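NDP-N-acetyl-D-galactosaminuronic acid dehydrogenase (Methanosarcina mazei Go1, PDB 3G79) probably catalyses the oxidation of UDP-N-acetyl-D-mannosamine to the corresponding uronate, with NAD as the electron acceptor. Local coordinates at residues S6-L11 / D203-K208; R98-D103 / Y136-M141; A248-A253 / K327-M332; I364-D369 / D393-N398; L430-A435 / I459-V464. All blocks are in the same frame, centred on the assembly; numbering follows the deposited sequence.

Contact 1. Residues S6-L11 / D203-K208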
# COMPACT_ATOMS: atom_id res chain seq x y z
N SER A 6 31.10 -11.00 -25.85
CA SER A 6 31.88 -9.91 -25.27
C SER A 6 33.17 -10.44 -24.66
O SER A 6 33.31 -11.63 -24.40
CB SER A 6 31.07 -9.15 -24.23
OG SER A 6 31.37 -9.65 -22.94
N LYS A 7 34.11 -9.55 -24.44
CA LYS A 7 35.33 -9.87 -23.71
C LYS A 7 35.07 -10.60 -22.39
O LYS A 7 35.61 -11.68 -22.18
CB LYS A 7 36.15 -8.60 -23.47
CG LYS A 7 37.52 -8.85 -22.89
CD LYS A 7 38.19 -7.54 -22.67
CE LYS A 7 39.54 -7.73 -22.02
NZ LYS A 7 40.16 -6.41 -21.74
N LEU A 8 34.25 -10.02 -21.52
CA LEU A 8 33.92 -10.65 -20.22
C LEU A 8 33.29 -12.05 -20.36
O LEU A 8 33.74 -13.01 -19.70
CB LEU A 8 33.02 -9.73 -19.37
CG LEU A 8 32.51 -10.28 -18.03
CD1 LEU A 8 33.67 -10.74 -17.13
CD2 LEU A 8 31.64 -9.25 -17.31
N GLU A 9 32.28 -12.15 -21.22
CA GLU A 9 31.61 -13.41 -21.55
C GLU A 9 32.61 -14.52 -21.88
O GLU A 9 32.43 -15.66 -21.44
CB GLU A 9 30.62 -13.20 -22.71
CG GLU A 9 29.37 -12.38 -22.36
CD GLU A 9 28.64 -11.81 -23.61
OE1 GLU A 9 29.19 -11.87 -24.74
OE2 GLU A 9 27.50 -11.30 -23.45
N LYS A 10 33.65 -14.17 -22.66
CA LYS A 10 34.71 -15.10 -23.10
C LYS A 10 35.57 -15.58 -21.93
O LYS A 10 35.77 -16.80 -21.74
CB LYS A 10 35.66 -14.46 -24.12
CG LYS A 10 35.10 -14.13 -25.49
CD LYS A 10 36.08 -13.20 -26.23
CE LYS A 10 35.86 -13.17 -27.75
NZ LYS A 10 34.43 -12.94 -28.13
N LEU A 11 36.07 -14.62 -21.14
CA LEU A 11 36.83 -14.90 -19.95
C LEU A 11 36.04 -15.79 -19.04
O LEU A 11 36.58 -16.71 -18.48
CB LEU A 11 37.09 -13.62 -19.18
CG LEU A 11 38.15 -12.72 -19.73
CD1 LEU A 11 38.01 -11.36 -19.11
CD2 LEU A 11 39.44 -13.39 -19.36
N ASP A 203 25.99 -5.67 -15.60
CA ASP A 203 25.64 -5.99 -16.97
C ASP A 203 25.11 -7.40 -16.91
O ASP A 203 25.23 -8.05 -15.86
CB ASP A 203 26.82 -5.92 -17.94
CG ASP A 203 28.14 -6.41 -17.33
OD1 ASP A 203 29.17 -5.86 -17.75
OD2 ASP A 203 28.17 -7.34 -16.49
N GLU A 204 24.51 -7.86 -18.01
CA GLU A 204 23.86 -9.16 -18.05
C GLU A 204 24.83 -10.30 -17.80
O GLU A 204 24.48 -11.28 -17.14
CB GLU A 204 23.10 -9.37 -19.37
CG GLU A 204 22.43 -8.09 -19.91
CD GLU A 204 20.94 -7.93 -19.56
OE1 GLU A 204 20.49 -6.75 -19.51
OE2 GLU A 204 20.21 -8.93 -19.39
N ALA A 205 26.07 -10.15 -18.24
CA ALA A 205 27.09 -11.16 -18.02
C ALA A 205 27.37 -11.40 -16.53
O ALA A 205 27.49 -12.57 -16.11
CB ALA A 205 28.37 -10.80 -18.76
N SER A 206 27.47 -10.33 -15.74
CA SER A 206 27.76 -10.44 -14.27
C SER A 206 26.56 -10.94 -13.50
O SER A 206 26.69 -11.73 -12.58
CB SER A 206 28.16 -9.07 -13.68
OG SER A 206 29.18 -8.44 -14.42
N THR A 207 25.38 -10.47 -13.89
CA THR A 207 24.12 -11.03 -13.40
C THR A 207 24.05 -12.54 -13.56
O THR A 207 23.71 -13.23 -12.62
CB THR A 207 22.89 -10.39 -14.11
OG1 THR A 207 22.78 -9.00 -13.75
CG2 THR A 207 21.64 -11.02 -13.69
N LYS A 208 24.35 -13.06 -14.76
CA LYS A 208 24.24 -14.48 -15.02
C LYS A 208 25.31 -15.26 -14.28
O LYS A 208 25.05 -16.40 -13.85
CB LYS A 208 24.28 -14.79 -16.51
CG LYS A 208 22.99 -15.43 -17.02
CD LYS A 208 22.53 -14.85 -18.37
CE LYS A 208 21.01 -14.84 -18.47
NZ LYS A 208 20.52 -13.57 -19.10
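Asp203 OD2 lies 4.0 Å from Leu8 CD2, where the first turns of helices 7-15 and 204-214 pack side by side. The two short axes run 27° apart and approach to 10.0 Å. Asp203 is the N-cap of its helix. Its CG sits between the backbone N and the carbonyl carbon (chi1 37°). OD2 takes two donors from one residue: Ser206 N, in the capping bond, and Ser206 OG at 2.6 Å, nearly along the C-O axis. An alanine at Asp203 would probably leave Ser206 N without its cap and the Ser206 hydroxyl with one bond fewer, held by Leu176 N. Ala205 points its methyl at the other helix. Its CB meets Leu8 CD2 at 3.9 Å and Glu9 CG at 4.1 Å. Ser206 OG, also an acceptor for Leu176 N, lies 3.9 Å from Leu8 CD2. Ser6 and Glu9 form a capping box, with Ser6 OG accepting from Glu9 N at 3.2 Å. Each N-cap bond is made within its own segment, and no hydrogen bond joins the two. The helices meet by van der Waals contact of Leu8 CD2 and Glu9 CG with Ala205 CB, CD2 also touching two oxygens already bonded to each other.

Contact 2. Residues R98-D103 / Y136-M141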
# COMPACT_ATOMS: atom_id res chain seq x y z
N ARG A 98 45.39 -14.83 -1.30
CA ARG A 98 44.67 -15.98 -1.86
C ARG A 98 43.31 -15.69 -2.52
O ARG A 98 42.66 -16.60 -3.06
CB ARG A 98 44.41 -17.01 -0.78
CG ARG A 98 45.60 -17.58 -0.13
CD ARG A 98 45.18 -18.98 0.25
NE ARG A 98 45.73 -19.42 1.50
CZ ARG A 98 45.32 -20.50 2.15
NH1 ARG A 98 44.34 -21.28 1.64
NH2 ARG A 98 45.94 -20.81 3.31
N ILE A 99 42.83 -14.46 -2.41
CA ILE A 99 41.69 -14.02 -3.22
C ILE A 99 42.07 -14.34 -4.67
O ILE A 99 41.25 -14.83 -5.48
CB ILE A 99 41.40 -12.50 -3.03
CG1 ILE A 99 40.74 -12.25 -1.66
CG2 ILE A 99 40.56 -11.93 -4.17
CD1 ILE A 99 40.98 -10.83 -1.16
N SER A 100 43.34 -14.11 -4.99
CA SER A 100 43.83 -14.45 -6.31
C SER A 100 43.44 -15.82 -6.84
O SER A 100 43.30 -15.96 -8.05
CB SER A 100 45.31 -14.18 -6.45
OG SER A 100 45.49 -12.82 -6.79
N GLU A 101 43.27 -16.81 -5.97
CA GLU A 101 43.05 -18.18 -6.44
C GLU A 101 41.57 -18.44 -6.81
O GLU A 101 41.23 -19.53 -7.23
CB GLU A 101 43.46 -19.21 -5.37
CG GLU A 101 44.85 -19.04 -4.66
CD GLU A 101 44.95 -19.83 -3.33
OE1 GLU A 101 46.10 -20.09 -2.86
OE2 GLU A 101 43.89 -20.19 -2.75
N LEU A 102 40.69 -17.45 -6.64
CA LEU A 102 39.25 -17.73 -6.67
C LEU A 102 38.53 -17.43 -7.96
O LEU A 102 38.95 -16.58 -8.73
CB LEU A 102 38.51 -16.98 -5.56
CG LEU A 102 39.20 -17.02 -4.21
CD1 LEU A 102 38.51 -16.03 -3.29
CD2 LEU A 102 39.13 -18.43 -3.70
N ASP A 103 37.43 -18.15 -8.14
CA ASP A 103 36.41 -17.86 -9.17
C ASP A 103 35.46 -16.76 -8.76
O ASP A 103 35.01 -15.98 -9.62
CB ASP A 103 35.61 -19.11 -9.48
CG ASP A 103 36.46 -20.17 -10.12
OD1 ASP A 103 36.46 -21.32 -9.63
OD2 ASP A 103 37.13 -19.83 -11.12
N TYR A 136 43.79 -7.87 -5.11
CA TYR A 136 44.20 -9.21 -5.56
C TYR A 136 43.36 -9.73 -6.74
O TYR A 136 43.56 -10.85 -7.24
CB TYR A 136 44.26 -10.18 -4.37
CG TYR A 136 45.34 -9.84 -3.36
CD1 TYR A 136 46.70 -10.04 -3.66
CD2 TYR A 136 45.01 -9.32 -2.10
CE1 TYR A 136 47.71 -9.72 -2.75
CE2 TYR A 136 46.03 -8.99 -1.17
CZ TYR A 136 47.37 -9.20 -1.50
OH TYR A 136 48.38 -8.91 -0.62
N LEU A 137 42.47 -8.86 -7.20
CA LEU A 137 41.57 -9.15 -8.31
C LEU A 137 42.29 -9.64 -9.58
O LEU A 137 43.32 -9.06 -9.98
CB LEU A 137 40.70 -7.92 -8.63
CG LEU A 137 39.52 -8.11 -9.58
CD1 LEU A 137 38.53 -9.14 -9.02
CD2 LEU A 137 38.84 -6.78 -9.77
N LYS A 138 41.74 -10.70 -10.19
CA LYS A 138 42.27 -11.28 -11.43
C LYS A 138 41.18 -11.29 -12.49
O LYS A 138 40.02 -11.26 -12.17
CB LYS A 138 42.84 -12.69 -11.20
CG LYS A 138 43.99 -12.75 -10.18
CD LYS A 138 45.41 -12.69 -10.79
CE LYS A 138 46.02 -11.28 -10.76
NZ LYS A 138 47.49 -11.27 -10.51
N PRO A 139 41.56 -11.31 -13.77
CA PRO A 139 40.61 -11.35 -14.89
C PRO A 139 39.65 -12.52 -14.81
O PRO A 139 40.08 -13.64 -14.51
CB PRO A 139 41.53 -11.57 -16.10
CG PRO A 139 42.84 -10.93 -15.68
CD PRO A 139 42.95 -11.06 -14.21
N GLY A 140 38.37 -12.29 -15.08
CA GLY A 140 37.37 -13.34 -15.02
C GLY A 140 36.78 -13.69 -13.66
O GLY A 140 35.79 -14.40 -13.56
N MET A 141 37.39 -13.19 -12.60
CA MET A 141 36.79 -13.33 -11.29
C MET A 141 35.42 -12.64 -11.21
O MET A 141 35.17 -11.64 -11.92
CB MET A 141 37.73 -12.70 -10.26
CG MET A 141 39.10 -13.37 -10.24
SD MET A 141 39.79 -13.51 -8.58
CE MET A 141 40.33 -11.87 -8.30
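Ile99 and Tyr136 cross at about a right angle, with Ile99 CB against Tyr136 CB at 3.9 Å. Tyr136 CG stands anti to its carbonyl carbon (chi1 -66°), and the far end of the ring leads away from the 98-103 segment. Ile99 also crosses Met141 at about a right angle. The methionine chain is bent, and its SD reaches the backbone oxygens, 3.2 Å from Leu102 O and 3.7 Å from Ile99 O. Its terminal CE is too close to its own segment in the model, so its place is doubtful. Ser100 makes the hydrogen bond across the contact. Its OG donates to Tyr136 O at 2.8 Å, in the carbonyl plane and on a lone pair, with a C=O...donor angle of 133°. Lys138 CG is 3.7 Å from Ser100 OG. An alanine at Ser100 would probably leave Tyr136 O, at the end of helix 124-136, without this donor. Further on, Met141 CA makes a CH...O contact of 3.6 Å with Asp103 O, just where parallel strands 104-107 and 142-145 begin. One hydroxyl thus ties the 3-10 turn to a helix end of the Rossmann-type NAD domain, while Ile99 packs on Tyr136 CB.

Contact 3. Residues A248-A253 / K327-M332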
# COMPACT_ATOMS: atom_id res chain seq x y z
N ALA A 248 0.16 6.22 5.69
CA ALA A 248 -1.25 6.10 5.25
C ALA A 248 -2.28 5.90 6.34
O ALA A 248 -3.27 6.66 6.35
CB ALA A 248 -1.44 5.00 4.19
N ILE A 249 -2.11 4.88 7.21
CA ILE A 249 -3.15 4.67 8.21
C ILE A 249 -3.02 5.74 9.28
O ILE A 249 -4.04 6.17 9.83
CB ILE A 249 -3.19 3.31 8.99
CG1 ILE A 249 -2.01 2.46 8.66
CG2 ILE A 249 -4.63 2.63 9.04
CD1 ILE A 249 -0.83 2.91 9.43
N ASN A 250 -1.78 6.09 9.62
CA ASN A 250 -1.53 7.08 10.65
C ASN A 250 -2.34 8.28 10.27
O ASN A 250 -3.05 8.84 11.08
CB ASN A 250 -0.04 7.44 10.77
CG ASN A 250 0.72 6.47 11.66
OD1 ASN A 250 0.12 5.74 12.46
ND2 ASN A 250 2.04 6.46 11.55
N GLN A 251 -2.24 8.65 9.01
CA GLN A 251 -3.01 9.75 8.44
C GLN A 251 -4.52 9.53 8.57
O GLN A 251 -5.26 10.48 8.86
CB GLN A 251 -2.65 9.92 6.97
CG GLN A 251 -3.65 10.69 6.19
CD GLN A 251 -3.36 12.15 6.17
OE1 GLN A 251 -3.05 12.77 7.22
NE2 GLN A 251 -3.47 12.74 4.98
N LEU A 252 -4.98 8.32 8.37
CA LEU A 252 -6.41 8.10 8.38
C LEU A 252 -6.85 8.23 9.84
O LEU A 252 -7.93 8.77 10.12
CB LEU A 252 -6.77 6.73 7.82
CG LEU A 252 -8.08 6.34 7.16
CD1 LEU A 252 -8.58 5.13 7.92
CD2 LEU A 252 -9.16 7.47 6.94
N ALA A 253 -5.96 7.79 10.74
CA ALA A 253 -6.19 7.96 12.16
C ALA A 253 -6.40 9.44 12.51
O ALA A 253 -7.39 9.77 13.13
CB ALA A 253 -5.04 7.31 13.00
N LYS A 327 7.22 12.72 6.91
CA LYS A 327 6.79 13.79 7.80
C LYS A 327 5.54 13.43 8.61
O LYS A 327 5.39 13.88 9.77
CB LYS A 327 6.56 15.09 7.05
CG LYS A 327 7.81 15.77 6.53
CD LYS A 327 7.31 16.88 5.58
CE LYS A 327 8.42 17.64 4.85
NZ LYS A 327 7.78 18.30 3.70
N VAL A 328 4.63 12.66 8.01
CA VAL A 328 3.43 12.18 8.69
C VAL A 328 3.94 11.34 9.88
O VAL A 328 3.73 11.69 11.05
CB VAL A 328 2.48 11.42 7.73
CG1 VAL A 328 1.40 10.66 8.46
CG2 VAL A 328 1.83 12.38 6.78
N ASN A 329 4.71 10.31 9.57
CA ASN A 329 5.27 9.44 10.57
C ASN A 329 6.15 10.14 11.64
O ASN A 329 6.10 9.75 12.82
CB ASN A 329 6.02 8.30 9.87
CG ASN A 329 5.07 7.32 9.16
OD1 ASN A 329 3.86 7.24 9.47
ND2 ASN A 329 5.61 6.56 8.21
N ASP A 330 6.93 11.16 11.24
CA ASP A 330 7.71 11.99 12.19
C ASP A 330 6.80 12.81 13.10
O ASP A 330 7.25 13.24 14.17
CB ASP A 330 8.71 12.98 11.52
CG ASP A 330 10.02 12.31 11.00
OD1 ASP A 330 10.35 11.19 11.40
OD2 ASP A 330 10.71 12.94 10.17
N PHE A 331 5.54 13.02 12.69
CA PHE A 331 4.63 13.87 13.43
C PHE A 331 4.00 13.19 14.61
O PHE A 331 3.59 13.83 15.58
CB PHE A 331 3.52 14.37 12.52
CG PHE A 331 2.51 15.24 13.21
CD1 PHE A 331 2.88 16.46 13.80
CD2 PHE A 331 1.17 14.85 13.25
CE1 PHE A 331 1.93 17.29 14.41
CE2 PHE A 331 0.22 15.66 13.88
CZ PHE A 331 0.59 16.88 14.45
N MET A 332 3.91 11.87 14.55
CA MET A 332 3.12 11.13 15.49
C MET A 332 3.54 11.33 16.94
O MET A 332 2.66 11.41 17.80
CB MET A 332 3.01 9.66 15.06
CG MET A 332 2.33 9.54 13.66
SD MET A 332 0.70 10.31 13.53
CE MET A 332 0.51 10.40 11.80
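Asn250 and Asn329 each hold CG anti to the carbonyl carbon (chi1 -85° and -70°), on the side of the backbone N, and the two amides then meet through ND2 and OD1. The contact is a helix-helix crossing, between the long helix 228-258 of the central domain and helix 321-345. The short axes cross at 58° and approach to 9.4 Å. Asn250 ND2 donates to Asn329 OD1 at 2.9 Å. The two side chains cross at about a right angle, and their amide planes are perpendicular. The donor is tilted from the carbonyl plane of Asn329. The other end of each amide is also used: Asn250 OD1 accepts from Gly286 N, and Asn329 ND2 bonds to Asp243 OD1. These bonds should fix the rotation of both buried amides. Apolar groups pack beside them. Val328 CG1 lies 4.2 Å from Asn250 CB and about as far from the backbone N of Gln251. Met332 crosses Asn250 obliquely, though the place of its terminal CE is doubtful. Tyr314 of the second subunit packs on Gln251 and Val328, so the crossing borders the dimer interface. On the methionine chain, CG rests 3.7 Å from Asn250 ND2.

Contact 4. Residues I364-D369 / D393-N398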
# COMPACT_ATOMS: atom_id res chain seq x y z
N ILE A 364 8.81 -1.93 19.17
CA ILE A 364 8.15 -3.20 18.80
C ILE A 364 7.67 -4.00 20.01
O ILE A 364 8.40 -4.13 20.98
CB ILE A 364 9.03 -4.18 17.92
CG1 ILE A 364 9.98 -3.44 16.98
CG2 ILE A 364 8.12 -5.14 17.14
CD1 ILE A 364 11.33 -3.27 17.58
N LYS A 365 6.47 -4.55 19.89
CA LYS A 365 5.84 -5.36 20.92
C LYS A 365 6.83 -6.35 21.50
O LYS A 365 7.09 -7.37 20.89
CB LYS A 365 4.63 -6.11 20.34
CG LYS A 365 3.91 -7.06 21.30
CD LYS A 365 2.64 -7.61 20.65
CE LYS A 365 1.76 -8.43 21.62
NZ LYS A 365 0.42 -8.83 21.01
N ASP A 366 7.40 -6.02 22.66
CA ASP A 366 8.33 -6.90 23.41
C ASP A 366 9.77 -6.99 22.92
O ASP A 366 10.41 -8.03 23.06
CB ASP A 366 7.71 -8.29 23.63
CG ASP A 366 6.50 -8.24 24.53
OD1 ASP A 366 5.51 -8.95 24.25
OD2 ASP A 366 6.52 -7.46 25.53
N SER A 367 10.28 -5.90 22.37
CA SER A 367 11.64 -5.89 21.86
C SER A 367 12.57 -5.14 22.78
O SER A 367 12.14 -4.24 23.48
CB SER A 367 11.69 -5.22 20.51
OG SER A 367 13.02 -4.83 20.21
N ASP A 368 13.85 -5.49 22.73
CA ASP A 368 14.90 -4.79 23.49
C ASP A 368 15.58 -3.63 22.77
O ASP A 368 16.63 -3.16 23.21
CB ASP A 368 15.96 -5.80 23.99
CG ASP A 368 16.87 -6.35 22.87
OD1 ASP A 368 17.68 -7.24 23.20
OD2 ASP A 368 16.81 -5.92 21.70
N ASP A 369 15.02 -3.16 21.66
CA ASP A 369 15.75 -2.18 20.89
C ASP A 369 15.03 -0.87 20.68
O ASP A 369 13.83 -0.83 20.34
CB ASP A 369 16.20 -2.76 19.55
CG ASP A 369 15.16 -2.60 18.47
OD1 ASP A 369 15.51 -2.16 17.34
OD2 ASP A 369 13.99 -2.89 18.80
N ASP A 393 10.15 0.23 30.73
CA ASP A 393 10.29 -0.75 29.66
C ASP A 393 10.89 -2.04 30.23
O ASP A 393 11.95 -2.02 30.88
CB ASP A 393 11.16 -0.20 28.54
CG ASP A 393 11.06 -1.03 27.29
OD1 ASP A 393 10.30 -0.62 26.37
OD2 ASP A 393 11.73 -2.09 27.25
N PRO A 394 10.22 -3.19 29.97
CA PRO A 394 10.63 -4.45 30.58
C PRO A 394 11.92 -4.96 29.99
O PRO A 394 12.57 -5.79 30.61
CB PRO A 394 9.48 -5.42 30.23
CG PRO A 394 8.42 -4.59 29.62
CD PRO A 394 9.10 -3.39 29.04
N TYR A 395 12.30 -4.44 28.84
CA TYR A 395 13.36 -5.03 28.02
C TYR A 395 14.57 -4.15 27.80
O TYR A 395 15.69 -4.64 27.75
CB TYR A 395 12.81 -5.41 26.64
CG TYR A 395 11.59 -6.26 26.75
CD1 TYR A 395 11.70 -7.62 27.00
CD2 TYR A 395 10.32 -5.69 26.63
CE1 TYR A 395 10.57 -8.41 27.13
CE2 TYR A 395 9.17 -6.47 26.76
CZ TYR A 395 9.31 -7.82 27.01
OH TYR A 395 8.19 -8.61 27.12
N VAL A 396 14.35 -2.86 27.64
CA VAL A 396 15.44 -1.99 27.25
C VAL A 396 16.28 -1.63 28.47
O VAL A 396 15.83 -0.94 29.38
CB VAL A 396 14.94 -0.75 26.47
CG1 VAL A 396 16.12 0.09 25.96
CG2 VAL A 396 14.11 -1.19 25.30
N VAL A 397 17.50 -2.13 28.48
CA VAL A 397 18.42 -1.74 29.51
C VAL A 397 19.55 -0.91 28.87
O VAL A 397 20.01 -1.23 27.77
CB VAL A 397 18.92 -2.97 30.34
CG1 VAL A 397 19.92 -3.81 29.56
CG2 VAL A 397 19.46 -2.54 31.72
N ASN A 398 19.94 0.16 29.55
CA ASN A 398 21.14 0.92 29.18
C ASN A 398 20.97 1.73 27.91
O ASN A 398 21.63 1.47 26.90
CB ASN A 398 22.38 0.02 29.06
CG ASN A 398 22.99 -0.33 30.41
OD1 ASN A 398 23.36 -1.47 30.66
ND2 ASN A 398 23.08 0.67 31.29
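Tyr395 and Asp366 join two loops of the UDP-binding domain, which follow the neighbouring parallel strands 355-359 and 388-392. Each loop has a turn: a type II turn from Ile364 to Ser367, and an Asx turn at Asp393. The hydrogen bond across the contact runs from Tyr395 OH to Asp366 OD2, 2.6 Å long. The hydroxyl comes from above the carboxylate plane, 67° out of it, and the ring and carboxylate planes are 66° apart. The other carboxylate oxygen, Asp366 OD1, bonds to Ser425 OG.

Packing comes next. Tyr395 CG is anti to its carbonyl carbon (chi1 -52°). The Asp366 backbone lies over one face of the ring. Asp366 O sits 3.9 Å above the ring plane, over its centre, while Pro394 CB covers the opposite face toward the rim. Tyr395 CB touches Ser367 O at 3.4 Å and Asp368 CA at 3.8 Å. Val396 CG2 packs on Asp368 C at 3.8 Å.

Other bonds lie within the loops or come from His424. Ser367 OG donates to Asp369 OD2. His424 bridges the two loops, with ND1 bonded to Asp366 N and NE2 to Asp393 OD1. Asp393 OD2 accepts from Tyr395 N at 2.9 Å and from Val396 N at 2.8 Å, and these two donors reach it from opposite faces of the carboxylate plane.

Contact 5. Residues L430-A435 / I459-V464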
# COMPACT_ATOMS: atom_id res chain seq x y z
N LEU A 430 -2.21 -4.42 31.61
CA LEU A 430 -2.50 -3.31 32.54
C LEU A 430 -4.00 -3.17 32.82
O LEU A 430 -4.81 -2.94 31.91
CB LEU A 430 -1.92 -1.97 32.02
CG LEU A 430 -2.08 -0.71 32.88
CD1 LEU A 430 -1.15 -0.69 34.09
CD2 LEU A 430 -1.85 0.54 32.08
N LYS A 431 -4.35 -3.30 34.10
CA LYS A 431 -5.76 -3.24 34.53
C LYS A 431 -6.09 -1.87 35.13
O LYS A 431 -5.27 -1.30 35.88
CB LYS A 431 -6.10 -4.41 35.50
CG LYS A 431 -4.88 -5.08 36.16
CD LYS A 431 -5.21 -5.70 37.54
CE LYS A 431 -3.92 -6.03 38.33
NZ LYS A 431 -4.07 -5.95 39.83
N ALA A 432 -7.28 -1.35 34.81
CA ALA A 432 -7.65 0.00 35.20
C ALA A 432 -7.49 0.30 36.71
O ALA A 432 -6.88 1.29 37.08
CB ALA A 432 -9.09 0.34 34.71
N ASP A 433 -8.05 -0.56 37.56
CA ASP A 433 -8.00 -0.41 39.02
C ASP A 433 -6.62 -0.05 39.52
O ASP A 433 -6.45 0.88 40.32
CB ASP A 433 -8.33 -1.75 39.70
CG ASP A 433 -9.78 -2.07 39.70
OD1 ASP A 433 -10.59 -1.14 39.56
OD2 ASP A 433 -10.10 -3.28 39.84
N TRP A 434 -5.67 -0.84 39.05
CA TRP A 434 -4.31 -0.81 39.53
C TRP A 434 -3.65 0.51 39.16
O TRP A 434 -3.07 1.18 40.01
CB TRP A 434 -3.53 -1.99 38.94
CG TRP A 434 -2.21 -2.15 39.53
CD1 TRP A 434 -1.89 -2.89 40.64
CD2 TRP A 434 -0.98 -1.58 39.06
NE1 TRP A 434 -0.54 -2.81 40.89
CE2 TRP A 434 0.04 -2.01 39.94
CE3 TRP A 434 -0.65 -0.75 37.99
CZ2 TRP A 434 1.38 -1.63 39.77
CZ3 TRP A 434 0.68 -0.38 37.83
CH2 TRP A 434 1.68 -0.82 38.71
N ALA A 435 -3.76 0.89 37.90
CA ALA A 435 -3.16 2.15 37.43
C ALA A 435 -3.83 3.32 38.11
O ALA A 435 -3.18 4.31 38.44
CB ALA A 435 -3.27 2.28 35.91
N ILE A 459 -12.32 4.27 31.11
CA ILE A 459 -13.29 5.35 31.20
C ILE A 459 -14.26 5.12 32.40
O ILE A 459 -14.51 6.03 33.19
CB ILE A 459 -14.08 5.49 29.87
CG1 ILE A 459 -13.19 6.02 28.74
CG2 ILE A 459 -15.25 6.36 30.04
CD1 ILE A 459 -13.86 5.95 27.36
N GLY A 460 -14.76 3.90 32.53
CA GLY A 460 -15.73 3.58 33.59
C GLY A 460 -15.16 3.70 35.00
O GLY A 460 -15.90 3.67 35.98
N LYS A 461 -13.85 3.83 35.06
CA LYS A 461 -13.08 3.80 36.30
C LYS A 461 -12.52 5.20 36.58
O LYS A 461 -11.58 5.35 37.39
CB LYS A 461 -11.96 2.76 36.13
CG LYS A 461 -11.15 2.43 37.37
CD LYS A 461 -11.81 1.37 38.27
CE LYS A 461 -11.21 1.47 39.71
NZ LYS A 461 -11.81 0.53 40.74
N GLY A 462 -13.06 6.20 35.89
CA GLY A 462 -12.72 7.60 36.12
C GLY A 462 -11.66 8.24 35.23
O GLY A 462 -11.45 9.47 35.28
N PHE A 463 -10.97 7.43 34.41
CA PHE A 463 -9.85 7.94 33.61
C PHE A 463 -10.28 8.91 32.57
O PHE A 463 -11.46 8.93 32.19
CB PHE A 463 -9.17 6.82 32.86
CG PHE A 463 -8.18 6.09 33.64
CD1 PHE A 463 -8.57 5.07 34.48
CD2 PHE A 463 -6.84 6.39 33.52
CE1 PHE A 463 -7.61 4.33 35.22
CE2 PHE A 463 -5.87 5.67 34.24
CZ PHE A 463 -6.25 4.64 35.08
N VAL A 464 -9.33 9.69 32.08
CA VAL A 464 -9.55 10.46 30.89
C VAL A 464 -8.69 9.84 29.79
O VAL A 464 -7.45 9.79 29.93
CB VAL A 464 -9.13 11.90 31.05
CG1 VAL A 464 -9.43 12.68 29.74
CG2 VAL A 464 -9.81 12.54 32.26
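Ala432 and Lys461 bring their CA atoms to 6.7 Å, where the first turn of helix 432-439 faces the type I turn from Ile459 to Gly462. That turn belongs to a Schellman motif ending helix 455-459: Phe463 N bonds to Phe458 O and Gly462 N to Ile459 O. Gly462 is the C-prime residue, and its positive phi would press a CB against the carbonyl O before it.

Lys461 carries the polar part. Its CG is anti to the backbone N (chi1 -172°), and the chain bends at chi2 before running out straight. Ala432 CB rests on Lys461 CG at 4.0 Å. The NZ forms a salt bridge with Asp433 OD1, and the two side chains cross at about a right angle. The modelled 2.4 Å between Lys461 NZ and Asp433 OD1 is very short, and the place of that oxygen is less sure.

Phe463 carries the apolar part and presents its rim to the helix. Ala432 O lies in the ring plane, 3.6 Å from Phe463 CE1. Ala435 CB meets Phe463 CZ at 3.9 Å, also at the edge.

Around it, Phe458 of helix 455-459 stacks edge-to-face on Phe463, and Ile446 of strand 445-448 also touches that ring. Phe463 thus sits between helix 432-439 and the sheet, just before strand 464-467 pairs with strand 445-448.

How the contacts relate
Contacts 1 and 2 lie on the same side of the chain's centre, in the NAD-binding part. Their centres are 16 Å apart and they touch, Leu11 packing on Pro139 and Gly140. Both segments of contact 2 fall between those of contact 1 in sequence. Contact 3 follows on the helices of the middle region, beside the second subunit, with its centre 46 Å from that of contact 1. Contacts 4 and 5 come last, 24 Å apart between centres. Both border the parallel six-stranded sheet that holds strands 355-359, 388-392 and 464-467. Contacts 1 and 5 are about 68 Å apart between centres. The order along the chain thus follows the three-part build of the family: NAD-binding domain, helical centre, UDP-binding domain.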